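Local structure of lectin (Trichosanthes anguina, 4HR6) at residues C[13-17]-C[107-111]; C[19-25]-C[41-46]; C[33-37]-C[111-116]; C[122-128]-C[211-216]. The protein binds galactose-type sugars through ricin-like beta-trefoil domains, as the lectin chain of a nontoxic homologue of type II ribosome-inactivating proteins. Residues are numbered along the deposited sequence.

Contact 1. Residues C[13-17]-C[107-111]; sequences SGRDA and SNKAT
R15 NE donates to the backbone O of S107 at 3.0 Å, and R15 NH1 adds a weak bond to the same S107 O at 3.3 Å, so that one guanidinium donating to a carbonyl ties two loops together. Both belong to one ricin-type beta-trefoil domain: 13-17 leaves the end of strand 7-13 and leads on towards strand 19-22, while the loop 107-111 lies between strand 103-106 and strand 117-120. The loop at 107-111 is braced internally, S107 (chi1 t) giving its OG to K109 O at 3.2 Å. In the other segment A17 N bonds to G14 O at 2.6 Å, and both D16 and A17 have positive phi (53° and 78°). The closest CA pair is R15 with A110, 6.2 Å. R15 leaves its backbone at chi1 -102° with chi2 m, and one face of its guanidinium lies against K109 C and A110 CA. The aliphatic stem passes S107, R15 CG to S107 CB 4.1 Å. The A110 methyl packs at the end of R15, its CB 3.2 Å from R15 NH2 and 3.6 Å from D16 OD2.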
loop_
_atom_site.group_PDB
_atom_site.type_symbol
_atom_site.label_atom_id
_atom_site.label_comp_id
_atom_site.label_asym_id
_atom_site.label_seq_id
_atom_site.Cartn_x
_atom_site.Cartn_y
_atom_site.Cartn_z
ATOM N N SER C 13 11.640 0.832 -14.361
ATOM C CA SER C 13 12.064 2.223 -14.268
ATOM C C SER C 13 12.903 2.428 -13.018
ATOM O O SER C 13 12.915 1.583 -12.113
ATOM C CB SER C 13 10.866 3.169 -14.322
ATOM O OG SER C 13 10.043 3.069 -13.178
ATOM N N GLY C 14 13.648 3.532 -12.983
ATOM C CA GLY C 14 14.500 3.826 -11.825
ATOM C C GLY C 14 15.035 5.248 -11.785
ATOM O O GLY C 14 14.260 6.223 -11.828
ATOM N N ARG C 15 16.366 5.347 -11.695
ATOM C CA ARG C 15 17.093 6.619 -11.675
ATOM C C ARG C 15 16.385 7.753 -12.386
ATOM O O ARG C 15 16.169 7.705 -13.605
ATOM C CB ARG C 15 18.463 6.426 -12.322
ATOM C CG ARG C 15 19.612 6.312 -11.347
ATOM C CD ARG C 15 20.214 7.668 -11.007
ATOM N NE ARG C 15 21.660 7.550 -10.843
ATOM C CZ ARG C 15 22.483 8.550 -10.541
ATOM N NH1 ARG C 15 23.780 8.306 -10.417
ATOM N NH2 ARG C 15 22.016 9.779 -10.355
ATOM N N ASP C 16 16.006 8.773 -11.622
ATOM C CA ASP C 16 15.349 9.948 -12.175
ATOM C C ASP C 16 14.109 9.636 -13.028
ATOM O O ASP C 16 13.684 10.463 -13.835
ATOM C CB ASP C 16 16.375 10.806 -12.953
ATOM C CG ASP C 16 17.150 11.763 -12.037
ATOM O OD1 ASP C 16 16.837 12.972 -12.059
ATOM O OD2 ASP C 16 18.027 11.306 -11.263
ATOM N N ALA C 17 13.508 8.462 -12.814
ATOM C CA ALA C 17 12.276 8.053 -13.506
ATOM C C ALA C 17 12.503 7.567 -14.922
ATOM O O ALA C 17 11.572 7.519 -15.712
ATOM C CB ALA C 17 11.244 9.187 -13.509
ATOM N N SER C 107 22.987 2.368 -12.261
ATOM C CA SER C 107 23.114 3.380 -13.289
ATOM C C SER C 107 23.915 4.538 -12.702
ATOM O O SER C 107 23.355 5.427 -12.060
ATOM C CB SER C 107 21.751 3.850 -13.770
ATOM O OG SER C 107 21.898 4.806 -14.801
ATOM N N ASN C 108 25.229 4.502 -12.939
ATOM C CA ASN C 108 26.195 5.421 -12.325
ATOM C C ASN C 108 25.978 6.907 -12.623
ATOM O O ASN C 108 26.390 7.755 -11.835
ATOM C CB ASN C 108 27.622 5.028 -12.729
ATOM C CG ASN C 108 28.118 3.783 -12.009
ATOM O OD1 ASN C 108 27.791 3.554 -10.843
ATOM N ND2 ASN C 108 28.934 2.986 -12.693
ATOM N N LYS C 109 25.346 7.224 -13.749
ATOM C CA LYS C 109 24.996 8.611 -14.070
ATOM C C LYS C 109 23.484 8.773 -14.188
ATOM O O LYS C 109 22.766 7.824 -14.508
ATOM C CB LYS C 109 25.693 9.065 -15.359
ATOM C CG LYS C 109 27.091 9.623 -15.128
ATOM C CD LYS C 109 27.977 9.551 -16.369
ATOM C CE LYS C 109 28.787 8.259 -16.417
ATOM N NZ LYS C 109 29.892 8.313 -17.416
ATOM N N ALA C 110 23.008 9.987 -13.930
ATOM C CA ALA C 110 21.576 10.278 -13.958
ATOM C C ALA C 110 21.108 10.658 -15.357
ATOM O O ALA C 110 19.937 10.986 -15.553
ATOM C CB ALA C 110 21.245 11.399 -12.977
ATOM N N THR C 111 22.017 10.605 -16.326
ATOM C CA THR C 111 21.778 11.184 -17.647
ATOM C C THR C 111 21.216 10.169 -18.660
ATOM O O THR C 111 21.507 8.965 -18.607
ATOM C CB THR C 111 23.063 11.882 -18.193
ATOM O OG1 THR C 111 22.742 12.659 -19.349
ATOM C CG2 THR C 111 24.172 10.880 -18.554
#

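Contact 2. Residues C[19-25]-C[41-46]. With AMG (methyl alpha-D-galactopyranoside), chain D.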
loop_
_atom_site.group_PDB
_atom_site.type_symbol
_atom_site.label_atom_id
_atom_site.label_comp_id
_atom_site.label_asym_id
_atom_site.label_seq_id
_atom_site.Cartn_x
_atom_site.Cartn_y
_atom_site.Cartn_z
ATOM N N CYS C 19 13.705 4.756 -17.900
ATOM C CA CYS C 19 13.433 3.351 -18.168
ATOM C C CYS C 19 14.639 2.579 -18.712
ATOM O O CYS C 19 15.461 3.119 -19.457
ATOM C CB CYS C 19 12.257 3.239 -19.134
ATOM S SG CYS C 19 10.664 3.393 -18.294
ATOM N N VAL C 20 14.723 1.311 -18.310
ATOM C CA VAL C 20 15.694 0.371 -18.829
ATOM C C VAL C 20 15.332 0.052 -20.293
ATOM O O VAL C 20 14.192 -0.294 -20.627
ATOM C CB VAL C 20 15.754 -0.888 -17.951
ATOM C CG1 VAL C 20 16.682 -1.931 -18.544
ATOM C CG2 VAL C 20 16.199 -0.517 -16.539
ATOM N N ASP C 21 16.324 0.200 -21.164
ATOM C CA ASP C 21 16.102 0.311 -22.604
ATOM C C ASP C 21 17.321 -0.305 -23.293
ATOM O O ASP C 21 18.460 0.081 -23.008
ATOM C CB ASP C 21 15.906 1.799 -22.959
ATOM C CG ASP C 21 15.870 2.069 -24.460
ATOM O OD1 ASP C 21 14.990 2.838 -24.920
ATOM O OD2 ASP C 21 16.741 1.539 -25.176
ATOM N N VAL C 22 17.095 -1.290 -24.158
ATOM C CA VAL C 22 18.215 -1.913 -24.876
ATOM C C VAL C 22 18.590 -0.990 -26.047
ATOM O O VAL C 22 17.764 -0.706 -26.917
ATOM C CB VAL C 22 17.969 -3.404 -25.274
ATOM C CG1 VAL C 22 16.534 -3.662 -25.701
ATOM C CG2 VAL C 22 18.951 -3.853 -26.353
ATOM N N ALA C 23 19.835 -0.507 -26.026
ATOM C CA ALA C 23 20.277 0.598 -26.889
ATOM C C ALA C 23 19.951 0.394 -28.373
ATOM O O ALA C 23 20.394 -0.579 -28.976
ATOM C CB ALA C 23 21.770 0.825 -26.710
ATOM N N GLY C 24 19.146 1.303 -28.932
ATOM C CA GLY C 24 18.852 1.344 -30.369
ATOM C C GLY C 24 18.018 0.214 -30.956
ATOM O O GLY C 24 17.808 0.167 -32.172
ATOM N N ALA C 25 17.530 -0.686 -30.101
ATOM C CA ALA C 25 16.764 -1.861 -30.526
ATOM C C ALA C 25 17.644 -2.928 -31.180
ATOM O O ALA C 25 17.145 -3.763 -31.935
ATOM C CB ALA C 25 15.613 -1.463 -31.449
ATOM N N GLN C 41 7.912 1.881 -26.639
ATOM C CA GLN C 41 8.723 1.144 -27.619
ATOM C C GLN C 41 9.110 -0.239 -27.113
ATOM O O GLN C 41 9.475 -0.409 -25.950
ATOM C CB GLN C 41 9.981 1.926 -28.050
ATOM C CG GLN C 41 10.850 2.483 -26.929
ATOM C CD GLN C 41 10.618 3.968 -26.706
ATOM O OE1 GLN C 41 9.482 4.413 -26.557
ATOM N NE2 GLN C 41 11.695 4.744 -26.702
ATOM N N VAL C 42 9.055 -1.211 -28.019
ATOM C CA VAL C 42 9.217 -2.632 -27.694
ATOM C C VAL C 42 10.557 -2.975 -27.041
ATOM O O VAL C 42 10.670 -3.988 -26.347
ATOM C CB VAL C 42 9.013 -3.512 -28.961
ATOM C CG1 VAL C 42 10.177 -3.346 -29.939
ATOM C CG2 VAL C 42 8.818 -4.979 -28.588
ATOM N N ASN C 43 11.571 -2.140 -27.273
ATOM C CA ASN C 43 12.891 -2.326 -26.638
ATOM C C ASN C 43 12.927 -1.865 -25.169
ATOM O O ASN C 43 13.968 -1.972 -24.502
ATOM C CB ASN C 43 14.016 -1.652 -27.453
ATOM C CG ASN C 43 13.774 -0.171 -27.699
ATOM O OD1 ASN C 43 12.730 0.224 -28.226
ATOM N ND2 ASN C 43 14.748 0.656 -27.336
ATOM N N GLN C 44 11.794 -1.360 -24.672
ATOM C CA GLN C 44 11.628 -1.073 -23.234
ATOM C C GLN C 44 10.706 -2.060 -22.515
ATOM O O GLN C 44 10.544 -1.972 -21.301
ATOM C CB GLN C 44 11.131 0.358 -23.030
ATOM C CG GLN C 44 12.240 1.379 -23.198
ATOM C CD GLN C 44 11.784 2.802 -22.986
ATOM O OE1 GLN C 44 10.646 3.055 -22.580
ATOM N NE2 GLN C 44 12.677 3.749 -23.267
ATOM N N LYS C 45 10.113 -2.990 -23.263
ATOM C CA LYS C 45 9.285 -4.041 -22.683
ATOM C C LYS C 45 10.199 -5.136 -22.187
ATOM O O LYS C 45 11.103 -5.566 -22.898
ATOM C CB LYS C 45 8.324 -4.648 -23.706
ATOM C CG LYS C 45 7.486 -3.657 -24.490
ATOM C CD LYS C 45 6.385 -3.022 -23.663
ATOM C CE LYS C 45 5.418 -2.265 -24.569
ATOM N NZ LYS C 45 4.959 -0.983 -23.961
ATOM N N TRP C 46 9.965 -5.584 -20.963
ATOM C CA TRP C 46 10.721 -6.678 -20.383
ATOM C C TRP C 46 9.759 -7.756 -19.913
ATOM O O TRP C 46 8.727 -7.470 -19.291
ATOM C CB TRP C 46 11.590 -6.174 -19.237
ATOM C CG TRP C 46 12.698 -5.296 -19.719
ATOM C CD1 TRP C 46 12.661 -3.947 -19.867
ATOM C CD2 TRP C 46 13.999 -5.716 -20.156
ATOM N NE1 TRP C 46 13.863 -3.492 -20.352
ATOM C CE2 TRP C 46 14.701 -4.557 -20.545
ATOM C CE3 TRP C 46 14.637 -6.960 -20.256
ATOM C CZ2 TRP C 46 16.023 -4.597 -21.026
ATOM C CZ3 TRP C 46 15.952 -7.002 -20.731
ATOM C CH2 TRP C 46 16.629 -5.822 -21.106
HETATM C C1 AMG D . 16.084 5.019 -30.394
HETATM C C2 AMG D . 15.106 4.138 -29.614
HETATM C C3 AMG D . 15.197 4.384 -28.105
HETATM C C4 AMG D . 16.642 4.369 -27.597
HETATM C C5 AMG D . 17.590 5.171 -28.504
HETATM C C6 AMG D . 19.053 4.950 -28.119
HETATM C C7 AMG D . 15.494 7.036 -31.559
HETATM O O1 AMG D . 15.695 6.398 -30.296
HETATM O O2 AMG D . 13.772 4.405 -30.061
HETATM O O3 AMG D . 14.435 3.391 -27.401
HETATM O O4 AMG D . 17.092 3.014 -27.471
HETATM O O5 AMG D . 17.413 4.821 -29.885
HETATM O O6 AMG D . 19.794 6.167 -28.271
HETATM O O HOH W 1 11.548 -0.581 -19.336
#
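D21 is bonded to protein side chains and to the sugar at once. With chi1 t, its carboxylate divides its work. D21 OD1 accepts from Q44 NE2 at 3.0 Å. The same D21 OD1 accepts from AMG O3 at 2.6 Å. D21 OD2 accepts from AMG O4 at 2.8 Å and, weakly, from N43 ND2 at 3.1 Å. N43, with chi1 p, sends its ND2 to AMG O3 at 2.8 Å and makes a further weak bond from ND2 to V22 O at 3.3 Å; the backbone O of N43 accepts from V22 N at 3.2 Å, so backbone and side chain dock on strand 19-22 together. Q44 (chi1 m, chi2 t) reaches D21 with an extended chain whose OE1 is held by G39 N. Q41, with chi1 p, completes the O3 contacts, Q41 NE2 to AMG O3 3.1 Å, and G24 N donates to AMG O4 at 3.0 Å. Deeper in, W46 (chi1 m) directs NE1 to V20 O at 3.2 Å, and V20 CG1 packs 3.7 Å from W46 CZ2. An aspartate taking both the 3- and 4-hydroxyls, with an asparagine on the 3-hydroxyl and the Q-x-W motif (Q44 to W46) beginning at the next residue, is characteristic of a galactose-binding ricin-type beta-trefoil site.

Contact 3. Residues C[33-37]-C[111-116]; sequences LILYP and TRSTNL. With AMG (methyl alpha-D-galactopyranoside), chain D.
Three backbone hydrogen bonds join strand 33-36 to a loop running antiparallel to it. L116 N donates to L33 O (3.0 Å), L35 N to T114 O (3.2 Å) and S113 N to L35 O (2.9 Å), so L35 is satisfied at both its N and O. The register sets I34 against N115, CA to CA 4.8 Å, as a single beta bridge; T114 O also takes a CA-H...O contact from I34 CA at 3.1 Å. A type II turn spans T111 to T114, with S113 at phi 68°, and T111 O accepts twice, from T114 N at 3.2 Å and T114 OG1 at 2.5 Å. Within the beta-trefoil this loop adds to strand 33-36, whose other edge bonds strand 19-22, I34 with D21. L35 (m, t) and L116 (m, t), both buried, pack together, L35 CG to L116 CD2 3.7 Å. Toward the galactoside, the Y36 ring (chi1 t) lays one face against sugar C5, while S113 OG sits at its edge, 4.0 Å from Y36 CD1, and I34 CD1 lies 4.0 Å from sugar C6.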
loop_
_atom_site.group_PDB
_atom_site.type_symbol
_atom_site.label_atom_id
_atom_site.label_comp_id
_atom_site.label_asym_id
_atom_site.label_seq_id
_atom_site.Cartn_x
_atom_site.Cartn_y
_atom_site.Cartn_z
ATOM N N LEU C 33 22.514 -2.051 -22.577
ATOM C CA LEU C 33 21.263 -1.440 -22.073
ATOM C C LEU C 33 21.523 -0.130 -21.357
ATOM O O LEU C 33 22.417 -0.030 -20.509
ATOM C CB LEU C 33 20.478 -2.370 -21.141
ATOM C CG LEU C 33 21.231 -3.574 -20.582
ATOM C CD1 LEU C 33 20.972 -3.783 -19.096
ATOM C CD2 LEU C 33 20.878 -4.805 -21.405
ATOM N N ILE C 34 20.694 0.853 -21.688
ATOM C CA ILE C 34 20.804 2.204 -21.155
ATOM C C ILE C 34 19.574 2.613 -20.330
ATOM O O ILE C 34 18.551 1.927 -20.351
ATOM C CB ILE C 34 20.953 3.224 -22.309
ATOM C CG1 ILE C 34 19.796 3.099 -23.308
ATOM C CG2 ILE C 34 22.282 3.019 -23.023
ATOM C CD1 ILE C 34 19.640 4.283 -24.235
ATOM N N LEU C 35 19.692 3.732 -19.616
ATOM C CA LEU C 35 18.532 4.492 -19.171
ATOM C C LEU C 35 18.079 5.364 -20.324
ATOM O O LEU C 35 18.907 5.950 -21.001
ATOM C CB LEU C 35 18.872 5.419 -18.009
ATOM C CG LEU C 35 19.210 4.847 -16.640
ATOM C CD1 LEU C 35 19.320 6.014 -15.670
ATOM C CD2 LEU C 35 18.175 3.836 -16.167
ATOM N N TYR C 36 16.770 5.489 -20.516
ATOM C CA TYR C 36 16.224 6.318 -21.585
ATOM C C TYR C 36 14.797 6.748 -21.217
ATOM O O TYR C 36 14.101 6.020 -20.530
ATOM C CB TYR C 36 16.238 5.531 -22.908
ATOM C CG TYR C 36 16.173 6.397 -24.149
ATOM C CD1 TYR C 36 17.336 6.941 -24.711
ATOM C CD2 TYR C 36 14.958 6.685 -24.760
ATOM C CE1 TYR C 36 17.284 7.743 -25.845
ATOM C CE2 TYR C 36 14.895 7.490 -25.894
ATOM C CZ TYR C 36 16.061 8.013 -26.432
ATOM O OH TYR C 36 15.994 8.801 -27.551
ATOM N N PRO C 37 14.359 7.939 -21.662
ATOM C CA PRO C 37 12.971 8.332 -21.447
ATOM C C PRO C 37 11.978 7.190 -21.682
ATOM O O PRO C 37 12.081 6.484 -22.687
ATOM C CB PRO C 37 12.766 9.438 -22.482
ATOM C CG PRO C 37 14.115 10.050 -22.657
ATOM C CD PRO C 37 15.153 9.052 -22.211
ATOM N N THR C 111 22.017 10.605 -16.326
ATOM C CA THR C 111 21.778 11.184 -17.647
ATOM C C THR C 111 21.216 10.169 -18.660
ATOM O O THR C 111 21.507 8.965 -18.607
ATOM C CB THR C 111 23.063 11.882 -18.193
ATOM O OG1 THR C 111 22.742 12.659 -19.349
ATOM C CG2 THR C 111 24.172 10.880 -18.554
ATOM N N ARG C 112 20.383 10.687 -19.560
ATOM C CA ARG C 112 19.916 9.965 -20.741
ATOM C C ARG C 112 21.070 9.219 -21.438
ATOM O O ARG C 112 22.169 9.752 -21.580
ATOM C CB ARG C 112 19.260 10.969 -21.706
ATOM C CG ARG C 112 19.035 10.472 -23.130
ATOM C CD ARG C 112 18.707 11.622 -24.068
ATOM N NE ARG C 112 17.346 12.125 -23.872
ATOM C CZ ARG C 112 16.916 13.334 -24.237
ATOM N NH1 ARG C 112 17.740 14.208 -24.813
ATOM N NH2 ARG C 112 15.651 13.680 -24.015
ATOM N N SER C 113 20.801 7.987 -21.858
ATOM C CA SER C 113 21.764 7.137 -22.575
ATOM C C SER C 113 22.974 6.652 -21.747
ATOM O O SER C 113 23.979 6.233 -22.319
ATOM C CB SER C 113 22.239 7.814 -23.877
ATOM O OG SER C 113 21.145 8.299 -24.645
ATOM N N THR C 114 22.873 6.685 -20.419
ATOM C CA THR C 114 23.911 6.114 -19.551
ATOM C C THR C 114 23.955 4.591 -19.653
ATOM O O THR C 114 22.915 3.938 -19.641
ATOM C CB THR C 114 23.651 6.444 -18.068
ATOM O OG1 THR C 114 23.662 7.863 -17.879
ATOM C CG2 THR C 114 24.701 5.789 -17.164
ATOM N N ASN C 115 25.158 4.030 -19.717
ATOM C CA ASN C 115 25.330 2.573 -19.726
ATOM C C ASN C 115 25.008 1.996 -18.353
ATOM O O ASN C 115 25.490 2.507 -17.333
ATOM C CB ASN C 115 26.764 2.185 -20.121
ATOM C CG ASN C 115 27.114 2.577 -21.551
ATOM O OD1 ASN C 115 26.233 2.818 -22.376
ATOM N ND2 ASN C 115 28.411 2.642 -21.849
ATOM N N LEU C 116 24.184 0.944 -18.330
ATOM C CA LEU C 116 23.864 0.245 -17.083
ATOM C C LEU C 116 24.933 -0.796 -16.794
ATOM O O LEU C 116 25.470 -1.432 -17.703
ATOM C CB LEU C 116 22.483 -0.427 -17.132
ATOM C CG LEU C 116 21.254 0.441 -17.443
ATOM C CD1 LEU C 116 19.985 -0.321 -17.081
ATOM C CD2 LEU C 116 21.298 1.777 -16.718
HETATM C C1 AMG D . 16.084 5.019 -30.394
HETATM C C2 AMG D . 15.106 4.138 -29.614
HETATM C C3 AMG D . 15.197 4.384 -28.105
HETATM C C4 AMG D . 16.642 4.369 -27.597
HETATM C C5 AMG D . 17.590 5.171 -28.504
HETATM C C6 AMG D . 19.053 4.950 -28.119
HETATM C C7 AMG D . 15.494 7.036 -31.559
HETATM O O1 AMG D . 15.695 6.398 -30.296
HETATM O O2 AMG D . 13.772 4.405 -30.061
HETATM O O3 AMG D . 14.435 3.391 -27.401
HETATM O O4 AMG D . 17.092 3.014 -27.471
HETATM O O5 AMG D . 17.413 4.821 -29.885
HETATM O O6 AMG D . 19.794 6.167 -28.271
#

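Contact 4. Residues C[122-128]-C[211-216]; sequences TYSASQG and GSNNQR
Segment 122-128 has Y123, its second residue, in the left-handed region (59/46), then makes a short 3-10 turn at 125-126, closed by Q127 N to S124 O at 2.8 Å. Against it lies loop 211-216, where G211 also has positive phi (71/18). The closest CA pairs are S124 with N213, 3.8 Å, and A125 with G211, 4.7 Å. Successive amides at the start of the turn dock on successive carbonyls: A125 N donates to S212 O at 3.1 Å and S126 N to G211 O at 3.2 Å. R216, extended with chi1 to chi3 all t, brings NH1 to S124 O at 3.0 Å, and G128 CA lies over one guanidinium face; G92 O and T94 OG1 take its NH2. At the rim N213 ND2 bonds weakly to T122 O, 3.4 Å. Q127 OE1 accepts from T122 N at 2.9 Å, while its NE2 reaches V120 O. The contact thus joins two beta-trefoil domains, linking the loop between strands 117-120 and 130-131 to that between strands 201-208 and 218-219.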
loop_
_atom_site.group_PDB
_atom_site.type_symbol
_atom_site.label_atom_id
_atom_site.label_comp_id
_atom_site.label_asym_id
_atom_site.label_seq_id
_atom_site.Cartn_x
_atom_site.Cartn_y
_atom_site.Cartn_z
ATOM N N THR C 122 25.555 -1.041 -2.545
ATOM C CA THR C 122 25.560 -0.133 -1.393
ATOM C C THR C 122 24.168 0.455 -1.127
ATOM O O THR C 122 24.026 1.373 -0.322
ATOM C CB THR C 122 26.567 1.017 -1.590
ATOM O OG1 THR C 122 26.272 1.730 -2.800
ATOM C CG2 THR C 122 27.983 0.458 -1.656
ATOM N N TYR C 123 23.147 -0.078 -1.802
ATOM C CA TYR C 123 21.765 0.336 -1.577
ATOM C C TYR C 123 21.569 1.818 -1.844
ATOM O O TYR C 123 20.932 2.532 -1.070
ATOM C CB TYR C 123 21.320 -0.026 -0.167
ATOM C CG TYR C 123 21.319 -1.512 0.085
ATOM C CD1 TYR C 123 20.281 -2.313 -0.386
ATOM C CD2 TYR C 123 22.346 -2.123 0.806
ATOM C CE1 TYR C 123 20.266 -3.678 -0.147
ATOM C CE2 TYR C 123 22.338 -3.490 1.044
ATOM C CZ TYR C 123 21.296 -4.261 0.565
ATOM O OH TYR C 123 21.278 -5.617 0.795
ATOM N N SER C 124 22.121 2.253 -2.965
ATOM C CA SER C 124 22.044 3.626 -3.410
ATOM C C SER C 124 20.812 3.839 -4.257
ATOM O O SER C 124 20.258 2.883 -4.805
ATOM C CB SER C 124 23.293 3.963 -4.238
ATOM O OG SER C 124 24.454 3.556 -3.530
ATOM N N ALA C 125 20.410 5.103 -4.380
ATOM C CA ALA C 125 19.310 5.498 -5.245
ATOM C C ALA C 125 19.601 5.168 -6.704
ATOM O O ALA C 125 18.678 4.968 -7.497
ATOM C CB ALA C 125 19.012 6.982 -5.094
ATOM N N SER C 126 20.883 5.107 -7.055
ATOM C CA SER C 126 21.302 4.676 -8.386
ATOM C C SER C 126 21.146 3.155 -8.569
ATOM O O SER C 126 21.285 2.652 -9.691
ATOM C CB SER C 126 22.760 5.095 -8.629
ATOM O OG SER C 126 23.610 4.541 -7.632
ATOM N N GLN C 127 20.876 2.436 -7.473
ATOM C CA GLN C 127 20.609 0.992 -7.497
ATOM C C GLN C 127 19.143 0.601 -7.155
ATOM O O GLN C 127 18.858 -0.552 -6.810
ATOM C CB GLN C 127 21.582 0.294 -6.543
ATOM C CG GLN C 127 23.038 0.625 -6.863
ATOM C CD GLN C 127 24.025 -0.140 -6.012
ATOM O OE1 GLN C 127 23.964 -0.108 -4.776
ATOM N NE2 GLN C 127 24.957 -0.833 -6.668
ATOM N N GLY C 128 18.224 1.559 -7.256
ATOM C CA GLY C 128 16.817 1.339 -6.914
ATOM C C GLY C 128 15.962 1.276 -8.155
ATOM O O GLY C 128 16.063 2.130 -9.045
ATOM N N GLY C 211 21.953 10.593 -6.163
ATOM C CA GLY C 211 21.985 9.146 -6.403
ATOM C C GLY C 211 22.626 8.284 -5.325
ATOM O O GLY C 211 22.947 7.117 -5.583
ATOM N N SER C 212 22.783 8.823 -4.113
ATOM C CA SER C 212 23.526 8.127 -3.046
ATOM C C SER C 212 22.648 7.254 -2.127
ATOM O O SER C 212 21.428 7.206 -2.275
ATOM C CB SER C 212 24.305 9.156 -2.213
ATOM O OG SER C 212 23.437 10.123 -1.637
ATOM N N ASN C 213 23.282 6.588 -1.163
ATOM C CA ASN C 213 22.590 5.655 -0.263
ATOM C C ASN C 213 22.048 6.274 1.043
ATOM O O ASN C 213 21.939 5.601 2.071
ATOM C CB ASN C 213 23.513 4.475 0.069
ATOM C CG ASN C 213 24.733 4.897 0.860
ATOM O OD1 ASN C 213 25.084 6.076 0.890
ATOM N ND2 ASN C 213 25.389 3.938 1.497
ATOM N N ASN C 214 21.712 7.551 1.009
ATOM C CA ASN C 214 20.912 8.131 2.075
ATOM C C ASN C 214 19.784 8.987 1.507
ATOM O O ASN C 214 19.248 9.838 2.200
ATOM C CB ASN C 214 21.803 8.915 3.032
ATOM C CG ASN C 214 22.855 9.722 2.307
ATOM O OD1 ASN C 214 22.542 10.507 1.402
ATOM N ND2 ASN C 214 24.119 9.523 2.686
ATOM N N GLN C 215 19.428 8.733 0.246
ATOM C CA GLN C 215 18.270 9.348 -0.398
ATOM C C GLN C 215 17.281 8.273 -0.907
ATOM O O GLN C 215 16.430 8.555 -1.755
ATOM C CB GLN C 215 18.733 10.245 -1.556
ATOM C CG GLN C 215 19.716 11.326 -1.139
ATOM C CD GLN C 215 20.065 12.278 -2.268
ATOM O OE1 GLN C 215 20.322 11.857 -3.388
ATOM N NE2 GLN C 215 20.080 13.572 -1.971
ATOM N N ARG C 216 17.407 7.052 -0.394
ATOM C CA ARG C 216 16.640 5.907 -0.902
ATOM C C ARG C 216 15.794 5.294 0.191
ATOM O O ARG C 216 16.317 4.808 1.189
ATOM C CB ARG C 216 17.545 4.821 -1.495
ATOM C CG ARG C 216 16.774 3.716 -2.229
ATOM C CD ARG C 216 17.668 2.777 -3.036
ATOM N NE ARG C 216 17.078 1.446 -3.200
ATOM C CZ ARG C 216 17.746 0.340 -3.542
ATOM N NH1 ARG C 216 19.061 0.354 -3.776
ATOM N NH2 ARG C 216 17.098 -0.807 -3.642
#

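In the fold
Within one trefoil, contacts 1, 2 and 3 interlock. Contacts 1 and 3 share T111, and L35 packs on both R15 and S107; contacts 2 and 3 meet along strands 19-22 and 33-36 and contribute different residues to the same sugar pocket. Contact 4 instead spans two domains, yet touches contact 1, where S107 N probably bonds to S126 O. Contact 2 has the largest share of buried residues, seven of its nine touching ones, while the others mix buried and exposed residues. Chemistry follows place: side-chain polar groups aimed at a ligand in contact 2, strand-like backbone pairing in contact 3, and, nearer the chain's centre, an arginine donating to a loop carbonyl in contacts 1 and 4, joined in contact 4 by backbone bonds between the loops.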